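Local coordinates for protein TCR beta chain (Gallus gallus, PDB 6LIR) that pairs with the TCR alpha chain to form the chicken alpha-beta T-cell receptor, which probably recognises antigen presented to T cells, at residues Ala63-Ser66 against Val70-Leu73; Thr59-Lys64 against Ala84-Ala89; Val160-Gly165 against Ala189-Asn194. All blocks are in the same frame, centred on the assembly; numbering follows the deposited sequence.

Contact 1: residues Ala63-Ser66 against Val70-Leu73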
ATOM      1  N   ALA B  63      11.001  23.478  10.418  1.00 45.24           N
ATOM      2  CA  ALA B  63      10.946  23.411   8.968  1.00 44.21           C
ATOM      3  C   ALA B  63      11.567  24.660   8.371  1.00 44.26           C
ATOM      4  O   ALA B  63      11.643  25.715   9.009  1.00 47.38           O
ATOM      5  CB  ALA B  63       9.508  23.239   8.466  1.00 43.51           C
ATOM      6  N   LYS B  64      12.017  24.516   7.130  1.00 51.93           N
ATOM      7  CA  LYS B  64      12.688  25.593   6.417  1.00 55.08           C
ATOM      8  C   LYS B  64      12.364  25.466   4.940  1.00 52.27           C
ATOM      9  O   LYS B  64      12.660  24.432   4.332  1.00 50.01           O
ATOM     10  CB  LYS B  64      14.203  25.565   6.638  1.00 55.91           C
ATOM     11  CG  LYS B  64      14.931  26.645   5.847  1.00 58.02           C
ATOM     12  CD  LYS B  64      16.374  26.781   6.288  1.00 67.06           C
ATOM     13  CE  LYS B  64      17.298  26.079   5.314  1.00 72.65           C
ATOM     14  NZ  LYS B  64      18.319  26.998   4.742  1.00 76.51           N
ATOM     15  N   ARG B  65      11.774  26.505   4.363  1.00 46.07           N
ATOM     16  CA  ARG B  65      11.567  26.538   2.917  1.00 45.43           C
ATOM     17  C   ARG B  65      12.765  27.284   2.345  1.00 48.11           C
ATOM     18  O   ARG B  65      12.770  28.509   2.218  1.00 49.21           O
ATOM     19  CB  ARG B  65      10.244  27.213   2.571  1.00 43.60           C
ATOM     20  CG  ARG B  65       9.969  27.328   1.084  1.00 44.31           C
ATOM     21  CD  ARG B  65       9.472  26.016   0.498  1.00 41.73           C
ATOM     22  NE  ARG B  65       9.078  26.156  -0.901  1.00 37.81           N
ATOM     23  CZ  ARG B  65       7.872  26.549  -1.297  1.00 42.82           C
ATOM     24  NH1 ARG B  65       7.593  26.646  -2.592  1.00 37.13           N
ATOM     25  NH2 ARG B  65       6.945  26.849  -0.397  1.00 45.89           N
ATOM     26  N   SER B  66      13.808  26.515   2.008  1.00 49.93           N
ATOM     27  CA  SER B  66      15.077  27.099   1.589  1.00 50.76           C
ATOM     28  C   SER B  66      14.982  27.735   0.210  1.00 51.66           C
ATOM     29  O   SER B  66      15.746  28.657  -0.100  1.00 54.45           O
ATOM     30  CB  SER B  66      16.176  26.036   1.612  1.00 52.29           C
ATOM     31  OG  SER B  66      15.870  24.964   0.735  1.00 52.31           O
ATOM     32  N   VAL B  70      12.257  23.442  -2.665  1.00 39.80           N
ATOM     33  CA  VAL B  70      12.692  22.558  -1.591  1.00 45.26           C
ATOM     34  C   VAL B  70      12.076  23.014  -0.277  1.00 46.99           C
ATOM     35  O   VAL B  70      12.173  24.193   0.085  1.00 42.39           O
ATOM     36  CB  VAL B  70      14.230  22.525  -1.472  1.00 44.38           C
ATOM     37  CG1 VAL B  70      14.654  21.579  -0.359  1.00 44.61           C
ATOM     38  CG2 VAL B  70      14.860  22.118  -2.791  1.00 44.19           C
ATOM     39  N   PHE B  71      11.486  22.070   0.455  1.00 37.62           N
ATOM     40  CA  PHE B  71      10.899  22.328   1.765  1.00 39.61           C
ATOM     41  C   PHE B  71      11.424  21.267   2.722  1.00 41.16           C
ATOM     42  O   PHE B  71      11.118  20.079   2.565  1.00 38.66           O
ATOM     43  CB  PHE B  71       9.371  22.298   1.691  1.00 40.61           C
ATOM     44  CG  PHE B  71       8.687  22.797   2.930  1.00 39.72           C
ATOM     45  CD1 PHE B  71       9.290  23.743   3.742  1.00 41.66           C
ATOM     46  CD2 PHE B  71       7.431  22.323   3.277  1.00 39.90           C
ATOM     47  CE1 PHE B  71       8.652  24.208   4.882  1.00 44.71           C
ATOM     48  CE2 PHE B  71       6.790  22.780   4.414  1.00 40.49           C
ATOM     49  CZ  PHE B  71       7.400  23.724   5.219  1.00 41.01           C
ATOM     50  N   HIS B  72      12.202  21.696   3.713  1.00 37.09           N
ATOM     51  CA  HIS B  72      12.826  20.783   4.660  1.00 38.12           C
ATOM     52  C   HIS B  72      11.958  20.606   5.895  1.00 41.88           C
ATOM     53  O   HIS B  72      11.414  21.575   6.431  1.00 43.45           O
ATOM     54  CB  HIS B  72      14.200  21.305   5.091  1.00 41.66           C
ATOM     55  CG  HIS B  72      15.166  21.483   3.965  1.00 43.33           C
ATOM     56  ND1 HIS B  72      15.877  20.435   3.423  1.00 45.12           N
ATOM     57  CD2 HIS B  72      15.550  22.590   3.287  1.00 48.59           C
ATOM     58  CE1 HIS B  72      16.652  20.888   2.452  1.00 48.26           C
ATOM     59  NE2 HIS B  72      16.472  22.192   2.350  1.00 48.09           N
ATOM     60  N   LEU B  73      11.868  19.365   6.366  1.00 37.85           N
ATOM     61  CA  LEU B  73      11.253  19.039   7.646  1.00 41.67           C
ATOM     62  C   LEU B  73      12.332  18.476   8.558  1.00 47.25           C
ATOM     63  O   LEU B  73      12.936  17.446   8.241  1.00 43.53           O
ATOM     64  CB  LEU B  73      10.105  18.040   7.481  1.00 38.39           C
ATOM     65  CG  LEU B  73       9.382  17.663   8.779  1.00 41.16           C
ATOM     66  CD1 LEU B  73       8.563  18.833   9.320  1.00 39.22           C
ATOM     67  CD2 LEU B  73       8.501  16.431   8.584  1.00 38.23           C
TER
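Lys64 and His72 face each other as the hydrogen-bonded pair of a beta hairpin, formed by the D strand (61-67) and E strand (70-75) of the immunoglobulin V domain. Their backbones exchange two bonds: Lys64 N gives to His72 O at 3.1 Å, and His72 N returns one of 2.8 Å to Lys64 O. In the neighbouring non-hydrogen-bonded pair, Ala63 opposite Leu73, Ala63 CA adds a CH...O contact of 3.2 Å to His72 O.

Apolar packing lies on the inner face. Phe71 CG stands anti to the backbone N (chi1 -169°), which brings the ring back beside the partner strand: CD1 lies 3.8 Å from Arg65 CB, and CE1 meets Ala63 CB at the same distance, while Lys64 O lies at the ring edge. The small methyl of Ala63 suits a place beside so broad a ring. Further in, Phe71 meets Trp31. Arg65 crosses Phe71 at about a right angle, its chain bent at chi2. A long residue is apt here, since its buried guanidinium reaches the backbone oxygens of Asp27 and Gln68 and the hydroxyl of Ser46, and its CD comes within 3.3 Å of Val70 O on the way.

Polar side chains occupy the outer face. The His72 imidazole is engaged at both nitrogens. ND1 is hydrogen-bonded to Ser19 OG on strand 16-21, while Val70 CG1 sits over one ring face, offset toward the rim. At the ring edge, NE2 gives a weak, bent hydrogen bond of 3.3 Å to Ser66 OG.

Contact 2: residues Thr59-Lys64 against Ala84-Ala89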
ATOM      1  N   THR B  59       4.981  20.332  17.462  1.00 70.67           N
ATOM      2  CA  THR B  59       5.897  20.090  18.572  1.00 70.75           C
ATOM      3  C   THR B  59       6.743  18.853  18.310  1.00 71.04           C
ATOM      4  O   THR B  59       6.219  17.741  18.197  1.00 69.95           O
ATOM      5  CB  THR B  59       5.130  19.949  19.884  1.00 74.97           C
ATOM      6  OG1 THR B  59       4.521  21.204  20.211  1.00 80.92           O
ATOM      7  CG2 THR B  59       6.080  19.555  21.004  1.00 75.03           C
ATOM      8  N   GLY B  60       8.055  19.052  18.213  1.00 64.21           N
ATOM      9  CA  GLY B  60       8.970  18.008  17.811  1.00 56.65           C
ATOM     10  C   GLY B  60       9.515  18.186  16.415  1.00 57.82           C
ATOM     11  O   GLY B  60      10.297  17.341  15.961  1.00 60.17           O
ATOM     12  N   TYR B  61       9.137  19.258  15.722  1.00 47.81           N
ATOM     13  CA  TYR B  61       9.553  19.473  14.348  1.00 48.49           C
ATOM     14  C   TYR B  61       9.910  20.935  14.141  1.00 52.00           C
ATOM     15  O   TYR B  61       9.389  21.825  14.818  1.00 52.59           O
ATOM     16  CB  TYR B  61       8.449  19.099  13.346  1.00 42.59           C
ATOM     17  CG  TYR B  61       7.908  17.697  13.484  1.00 43.22           C
ATOM     18  CD1 TYR B  61       8.473  16.645  12.778  1.00 47.59           C
ATOM     19  CD2 TYR B  61       6.821  17.429  14.304  1.00 46.32           C
ATOM     20  CE1 TYR B  61       7.974  15.363  12.890  1.00 43.16           C
ATOM     21  CE2 TYR B  61       6.318  16.149  14.425  1.00 47.40           C
ATOM     22  CZ  TYR B  61       6.900  15.120  13.714  1.00 45.51           C
ATOM     23  OH  TYR B  61       6.408  13.840  13.826  1.00 44.92           O
ATOM     24  N   GLU B  62      10.798  21.165  13.183  1.00 51.50           N
ATOM     25  CA  GLU B  62      11.071  22.478  12.628  1.00 48.56           C
ATOM     26  C   GLU B  62      11.035  22.346  11.113  1.00 48.05           C
ATOM     27  O   GLU B  62      11.031  21.238  10.570  1.00 46.05           O
ATOM     28  CB  GLU B  62      12.417  23.031  13.112  1.00 53.34           C
ATOM     29  CG  GLU B  62      12.450  23.326  14.603  1.00 56.48           C
ATOM     30  CD  GLU B  62      13.761  23.944  15.046  1.00 70.59           C
ATOM     31  OE1 GLU B  62      14.351  24.718  14.263  1.00 69.60           O
ATOM     32  OE2 GLU B  62      14.205  23.653  16.178  1.00 72.02           O
ATOM     33  N   ALA B  63      11.001  23.478  10.418  1.00 45.24           N
ATOM     34  CA  ALA B  63      10.946  23.411   8.968  1.00 44.21           C
ATOM     35  C   ALA B  63      11.567  24.660   8.371  1.00 44.26           C
ATOM     36  O   ALA B  63      11.643  25.715   9.009  1.00 47.38           O
ATOM     37  CB  ALA B  63       9.508  23.239   8.466  1.00 43.51           C
ATOM     38  N   LYS B  64      12.017  24.516   7.130  1.00 51.93           N
ATOM     39  CA  LYS B  64      12.688  25.593   6.417  1.00 55.08           C
ATOM     40  C   LYS B  64      12.364  25.466   4.940  1.00 52.27           C
ATOM     41  O   LYS B  64      12.660  24.432   4.332  1.00 50.01           O
ATOM     42  CB  LYS B  64      14.203  25.565   6.638  1.00 55.91           C
ATOM     43  CG  LYS B  64      14.931  26.645   5.847  1.00 58.02           C
ATOM     44  CD  LYS B  64      16.374  26.781   6.288  1.00 67.06           C
ATOM     45  CE  LYS B  64      17.298  26.079   5.314  1.00 72.65           C
ATOM     46  NZ  LYS B  64      18.319  26.998   4.742  1.00 76.51           N
ATOM     47  N   ALA B  84       6.156   7.165  11.728  1.00 50.07           N
ATOM     48  CA  ALA B  84       4.994   7.528  10.927  1.00 49.48           C
ATOM     49  C   ALA B  84       5.359   7.402   9.453  1.00 45.97           C
ATOM     50  O   ALA B  84       6.515   7.154   9.095  1.00 46.37           O
ATOM     51  CB  ALA B  84       4.506   8.941  11.235  1.00 44.90           C
ATOM     52  N   ILE B  85       4.354   7.583   8.603  1.00 40.23           N
ATOM     53  CA  ILE B  85       4.574   7.843   7.188  1.00 39.43           C
ATOM     54  C   ILE B  85       4.366   9.332   6.965  1.00 40.79           C
ATOM     55  O   ILE B  85       3.333   9.892   7.354  1.00 40.38           O
ATOM     56  CB  ILE B  85       3.629   7.013   6.301  1.00 40.76           C
ATOM     57  CG1 ILE B  85       3.763   5.524   6.619  1.00 42.63           C
ATOM     58  CG2 ILE B  85       3.927   7.265   4.827  1.00 39.45           C
ATOM     59  CD1 ILE B  85       2.928   4.630   5.720  1.00 45.62           C
ATOM     60  N   TYR B  86       5.351   9.979   6.355  1.00 34.93           N
ATOM     61  CA  TYR B  86       5.350  11.422   6.169  1.00 36.81           C
ATOM     62  C   TYR B  86       5.072  11.713   4.706  1.00 37.33           C
ATOM     63  O   TYR B  86       5.705  11.123   3.824  1.00 37.06           O
ATOM     64  CB  TYR B  86       6.691  12.041   6.584  1.00 38.12           C
ATOM     65  CG  TYR B  86       6.955  12.024   8.072  1.00 38.51           C
ATOM     66  CD1 TYR B  86       7.301  10.847   8.721  1.00 41.45           C
ATOM     67  CD2 TYR B  86       6.861  13.185   8.827  1.00 42.44           C
ATOM     68  CE1 TYR B  86       7.543  10.824  10.080  1.00 39.77           C
ATOM     69  CE2 TYR B  86       7.106  13.173  10.191  1.00 40.72           C
ATOM     70  CZ  TYR B  86       7.445  11.987  10.810  1.00 47.24           C
ATOM     71  OH  TYR B  86       7.685  11.955  12.165  1.00 46.27           O
ATOM     72  N   PHE B  87       4.131  12.615   4.449  1.00 33.92           N
ATOM     73  CA  PHE B  87       3.769  12.971   3.088  1.00 34.88           C
ATOM     74  C   PHE B  87       4.043  14.449   2.873  1.00 39.18           C
ATOM     75  O   PHE B  87       3.576  15.293   3.644  1.00 39.50           O
ATOM     76  CB  PHE B  87       2.292  12.664   2.808  1.00 39.34           C
ATOM     77  CG  PHE B  87       2.003  11.200   2.601  1.00 39.18           C
ATOM     78  CD1 PHE B  87       2.278  10.594   1.385  1.00 36.70           C
ATOM     79  CD2 PHE B  87       1.448  10.434   3.617  1.00 39.68           C
ATOM     80  CE1 PHE B  87       2.014   9.246   1.185  1.00 40.61           C
ATOM     81  CE2 PHE B  87       1.178   9.083   3.421  1.00 41.92           C
ATOM     82  CZ  PHE B  87       1.462   8.492   2.205  1.00 39.46           C
ATOM     83  N   CYS B  88       4.806  14.750   1.834  1.00 35.29           N
ATOM     84  CA  CYS B  88       4.953  16.108   1.344  1.00 39.69           C
ATOM     85  C   CYS B  88       3.911  16.375   0.271  1.00 40.53           C
ATOM     86  O   CYS B  88       3.571  15.485  -0.515  1.00 41.96           O
ATOM     87  CB  CYS B  88       6.347  16.358   0.782  1.00 45.75           C
ATOM     88  SG  CYS B  88       6.428  17.886  -0.152  1.00 56.37           S
ATOM     89  N   ALA B  89       3.398  17.599   0.248  1.00 38.13           N
ATOM     90  CA  ALA B  89       2.386  17.966  -0.724  1.00 38.67           C
ATOM     91  C   ALA B  89       2.633  19.393  -1.177  1.00 42.23           C
ATOM     92  O   ALA B  89       3.266  20.187  -0.479  1.00 46.85           O
ATOM     93  CB  ALA B  89       0.972  17.827  -0.141  1.00 42.59           C
TER
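Two groups grip Tyr86 OH: it accepts a hydrogen bond of 2.8 Å from Tyr61 OH and is also hydrogen-bonded to the backbone oxygen of His82. A hydroxyl can do both at once, so this buried oxygen is satisfied, and the end of the ring is held in place. Tyrosine suits both places, being long enough to span the interior, where the nearest CA atoms, those of Tyr61 and Tyr86, are 12.2 Å apart.

The bond to a carbonyl four residues earlier makes Tyr86 the tyrosine corner of the immunoglobulin V domain, two residues before Cys88, whose disulfide to Cys20 ties the two sheets of the sandwich. Tyr61 comes from strand 61-67 of the facing sheet, so the two side chains approach from opposite directions. In both, CB already points to the interior and CG lies anti to the carbonyl carbon (chi1 -55° in Tyr61, -70° in Tyr86). They meet at their edges rather than stacking: Tyr86 OH lies in the plane of the Tyr61 ring, and Tyr61 CE1 touches Tyr86 CE2 at 3.6 Å. Leu33 and Ile43 pack against both rings, and the His82 ring meets Tyr61 edge to face.

Contact 3: residues Val160-Gly165 against Ala189-Asn194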
ATOM      1  N   VAL B 160      12.276  -4.689 -16.383  1.00 49.22           N
ATOM      2  CA  VAL B 160      11.171  -3.737 -16.391  1.00 53.69           C
ATOM      3  C   VAL B 160      10.328  -3.923 -15.136  1.00 52.90           C
ATOM      4  O   VAL B 160      10.036  -5.055 -14.735  1.00 50.09           O
ATOM      5  CB  VAL B 160      10.312  -3.912 -17.660  1.00 56.25           C
ATOM      6  CG1 VAL B 160       9.181  -2.894 -17.701  1.00 53.45           C
ATOM      7  CG2 VAL B 160      11.181  -3.812 -18.908  1.00 55.13           C
ATOM      8  N   LYS B 161       9.907  -2.805 -14.539  1.00 49.06           N
ATOM      9  CA  LYS B 161       8.973  -2.839 -13.416  1.00 48.44           C
ATOM     10  C   LYS B 161       7.699  -3.565 -13.815  1.00 46.30           C
ATOM     11  O   LYS B 161       7.098  -3.260 -14.848  1.00 48.55           O
ATOM     12  CB  LYS B 161       8.632  -1.421 -12.951  1.00 49.24           C
ATOM     13  CG  LYS B 161       9.819  -0.483 -12.848  1.00 60.13           C
ATOM     14  CD  LYS B 161      10.017   0.054 -11.443  1.00 61.61           C
ATOM     15  CE  LYS B 161      11.192   1.026 -11.408  1.00 67.93           C
ATOM     16  NZ  LYS B 161      10.766   2.428 -11.138  1.00 62.69           N
ATOM     17  N   ARG B 162       7.287  -4.530 -13.000  1.00 47.12           N
ATOM     18  CA  ARG B 162       6.108  -5.331 -13.293  1.00 41.44           C
ATOM     19  C   ARG B 162       5.083  -5.132 -12.190  1.00 38.80           C
ATOM     20  O   ARG B 162       5.409  -5.235 -11.003  1.00 41.87           O
ATOM     21  CB  ARG B 162       6.483  -6.810 -13.407  1.00 44.82           C
ATOM     22  CG  ARG B 162       5.304  -7.764 -13.503  1.00 40.84           C
ATOM     23  CD  ARG B 162       4.691  -7.728 -14.887  1.00 44.15           C
ATOM     24  NE  ARG B 162       3.854  -8.897 -15.140  1.00 48.83           N
ATOM     25  CZ  ARG B 162       4.212  -9.923 -15.907  1.00 45.90           C
ATOM     26  NH1 ARG B 162       3.385 -10.944 -16.078  1.00 47.10           N
ATOM     27  NH2 ARG B 162       5.395  -9.927 -16.506  1.00 49.95           N
ATOM     28  N   THR B 163       3.841  -4.883 -12.587  1.00 43.45           N
ATOM     29  CA  THR B 163       2.738  -4.759 -11.652  1.00 41.70           C
ATOM     30  C   THR B 163       1.596  -5.721 -11.928  1.00 45.87           C
ATOM     31  O   THR B 163       0.916  -6.147 -10.990  1.00 40.73           O
ATOM     32  CB  THR B 163       2.160  -3.335 -11.707  1.00 43.30           C
ATOM     33  OG1 THR B 163       2.008  -2.934 -13.077  1.00 56.05           O
ATOM     34  CG2 THR B 163       3.067  -2.347 -11.002  1.00 43.29           C
ATOM     35  N   GLU B 164       1.364  -6.058 -13.192  1.00 45.48           N
ATOM     36  CA  GLU B 164       0.314  -6.993 -13.569  1.00 52.50           C
ATOM     37  C   GLU B 164       0.576  -8.366 -12.955  1.00 47.70           C
ATOM     38  O   GLU B 164       1.638  -8.963 -13.166  1.00 61.93           O
ATOM     39  CB  GLU B 164       0.200  -7.067 -15.092  1.00 51.96           C
ATOM     40  CG  GLU B 164      -1.251  -7.047 -15.604  1.00 69.71           C
ATOM     41  CD  GLU B 164      -1.861  -5.659 -15.556  1.00 78.33           C
ATOM     42  OE1 GLU B 164      -1.430  -4.753 -16.302  1.00 80.36           O
ATOM     43  OE2 GLU B 164      -2.757  -5.455 -14.714  1.00 80.50           O
ATOM     44  N   GLY B 165      -0.411  -8.869 -12.221  1.00 48.48           N
ATOM     45  CA  GLY B 165      -0.326 -10.158 -11.585  1.00 42.61           C
ATOM     46  C   GLY B 165       0.430 -10.180 -10.282  1.00 41.09           C
ATOM     47  O   GLY B 165       0.630 -11.264  -9.720  1.00 42.87           O
ATOM     48  N   ALA B 189       1.212 -19.815 -17.914  1.00 46.36           N
ATOM     49  CA  ALA B 189       2.179 -20.880 -18.167  1.00 44.40           C
ATOM     50  C   ALA B 189       3.093 -20.554 -19.349  1.00 43.52           C
ATOM     51  O   ALA B 189       4.298 -20.827 -19.300  1.00 45.55           O
ATOM     52  CB  ALA B 189       1.448 -22.202 -18.397  1.00 42.12           C
ATOM     53  N   GLN B 190       2.540 -19.955 -20.413  1.00 49.08           N
ATOM     54  CA  GLN B 190       3.345 -19.565 -21.574  1.00 56.29           C
ATOM     55  C   GLN B 190       4.476 -18.616 -21.181  1.00 54.83           C
ATOM     56  O   GLN B 190       5.603 -18.736 -21.679  1.00 54.65           O
ATOM     57  CB  GLN B 190       2.473 -18.954 -22.674  1.00 62.27           C
ATOM     58  CG  GLN B 190       1.317 -18.081 -22.231  1.00 68.04           C
ATOM     59  CD  GLN B 190       0.073 -18.899 -21.928  1.00 77.87           C
ATOM     60  OE1 GLN B 190      -0.058 -19.460 -20.840  1.00 79.98           O
ATOM     61  NE2 GLN B 190      -0.830 -19.001 -22.901  1.00 80.39           N
ATOM     62  N   GLU B 191       4.199 -17.670 -20.278  1.00 44.50           N
ATOM     63  CA  GLU B 191       5.239 -16.728 -19.878  1.00 46.65           C
ATOM     64  C   GLU B 191       6.254 -17.400 -18.965  1.00 44.61           C
ATOM     65  O   GLU B 191       7.434 -17.040 -18.983  1.00 44.98           O
ATOM     66  CB  GLU B 191       4.621 -15.509 -19.187  1.00 44.23           C
ATOM     67  CG  GLU B 191       5.653 -14.441 -18.833  1.00 42.68           C
ATOM     68  CD  GLU B 191       5.068 -13.159 -18.241  1.00 47.47           C
ATOM     69  OE1 GLU B 191       3.850 -13.101 -17.969  1.00 46.96           O
ATOM     70  OE2 GLU B 191       5.845 -12.196 -18.042  1.00 49.40           O
ATOM     71  N   TRP B 192       5.822 -18.390 -18.181  1.00 39.93           N
ATOM     72  CA  TRP B 192       6.752 -19.085 -17.297  1.00 43.57           C
ATOM     73  C   TRP B 192       7.685 -20.000 -18.083  1.00 43.94           C
ATOM     74  O   TRP B 192       8.861 -20.144 -17.730  1.00 47.80           O
ATOM     75  CB  TRP B 192       5.999 -19.890 -16.239  1.00 35.23           C
ATOM     76  CG  TRP B 192       6.897 -20.854 -15.514  1.00 43.95           C
ATOM     77  CD1 TRP B 192       6.860 -22.219 -15.575  1.00 42.91           C
ATOM     78  CD2 TRP B 192       7.985 -20.522 -14.642  1.00 44.05           C
ATOM     79  NE1 TRP B 192       7.849 -22.755 -14.785  1.00 46.55           N
ATOM     80  CE2 TRP B 192       8.553 -21.736 -14.202  1.00 42.56           C
ATOM     81  CE3 TRP B 192       8.526 -19.318 -14.182  1.00 42.03           C
ATOM     82  CZ2 TRP B 192       9.640 -21.779 -13.328  1.00 48.75           C
ATOM     83  CZ3 TRP B 192       9.608 -19.362 -13.315  1.00 45.87           C
ATOM     84  CH2 TRP B 192      10.151 -20.584 -12.896  1.00 44.74           C
ATOM     85  N   PHE B 193       7.184 -20.638 -19.143  1.00 44.71           N
ATOM     86  CA  PHE B 193       7.974 -21.620 -19.888  1.00 48.92           C
ATOM     87  C   PHE B 193       8.769 -20.912 -20.986  1.00 53.34           C
ATOM     88  O   PHE B 193       8.556 -21.086 -22.186  1.00 53.78           O
ATOM     89  CB  PHE B 193       7.074 -22.708 -20.457  1.00 49.50           C
ATOM     90  CG  PHE B 193       6.703 -23.762 -19.459  1.00 51.73           C
ATOM     91  CD1 PHE B 193       7.680 -24.457 -18.768  1.00 50.47           C
ATOM     92  CD2 PHE B 193       5.373 -24.053 -19.206  1.00 43.34           C
ATOM     93  CE1 PHE B 193       7.340 -25.426 -17.843  1.00 48.77           C
ATOM     94  CE2 PHE B 193       5.028 -25.018 -18.283  1.00 47.72           C
ATOM     95  CZ  PHE B 193       6.012 -25.705 -17.599  1.00 46.71           C
ATOM     96  N   ASN B 194       9.716 -20.099 -20.529  1.00 57.20           N
ATOM     97  CA  ASN B 194      10.665 -19.381 -21.365  1.00 52.77           C
ATOM     98  C   ASN B 194      11.933 -19.197 -20.542  1.00 56.38           C
ATOM     99  O   ASN B 194      11.955 -18.379 -19.611  1.00 56.72           O
ATOM    100  CB  ASN B 194      10.082 -18.036 -21.807  1.00 53.77           C
ATOM    101  CG  ASN B 194      10.942 -17.323 -22.842  1.00 55.45           C
ATOM    102  OD1 ASN B 194      12.141 -17.584 -22.970  1.00 58.85           O
ATOM    103  ND2 ASN B 194      10.329 -16.403 -23.579  1.00 54.53           N
TER
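A bidentate salt bridge, Arg162 to Glu191, spans the surface of the immunoglobulin C1 domain, joining the short edge strand 160-162 to the one-turn helix 189-192 that follows strand 178-188 on the way to strand 198-207. The two residues come from opposite directions and meet end-on. Arg162 NH1 gives to Glu191 OE1 at 2.9 Å, and Arg162 NH2 gives to Glu191 OE2 at 2.8 Å, both almost straight. Each oxygen is met on its syn side, and the guanidinium and carboxylate planes lie only 16° apart, so that two charged groups of matching width share nearly one plane. Mutual attraction would be expected to keep both ionised.

Arginine and glutamate suit the task because both are long. Glu191 runs out from the helix fully extended, whereas Arg162, its CG anti to the backbone N (chi1 171°), bends at chi2. Val157 touches both side chains, and Ile187 packs against Arg162. At the helix, the backbone of Glu191 is held too, its N by Ser188 OG and its O by Asn197 ND2.

The third nitrogen helps to hold the guanidinium's rotation: within its own segment, Arg162 NE bonds to the backbone oxygen, Glu164 O, at 3.0 Å, directed at a lone pair in the carbonyl plane.

In the fold
Contacts 1 and 2 belong to one V domain and share Ala63 and Lys64, their centres about 10 Å apart. Strand 61-67 serves both: along its edge it pairs with strand 70-75, while through Tyr61 it reaches across the sandwich to strand 84-91. Leu73 joins the two contacts, its CD2 packing on Tyr86 CD2 at 3.6 Å. Contact 3 stands apart in the C1 domain, on the opposite side of the chain's centre, its centre about 42 Å from that of contact 1 and about 39 Å from that of contact 2; the nearest atoms of contacts 2 and 3 are about 17 Å apart. The TCR alpha chain packs beside two of them, on Phe87 in contact 2 and on Glu164 in contact 3.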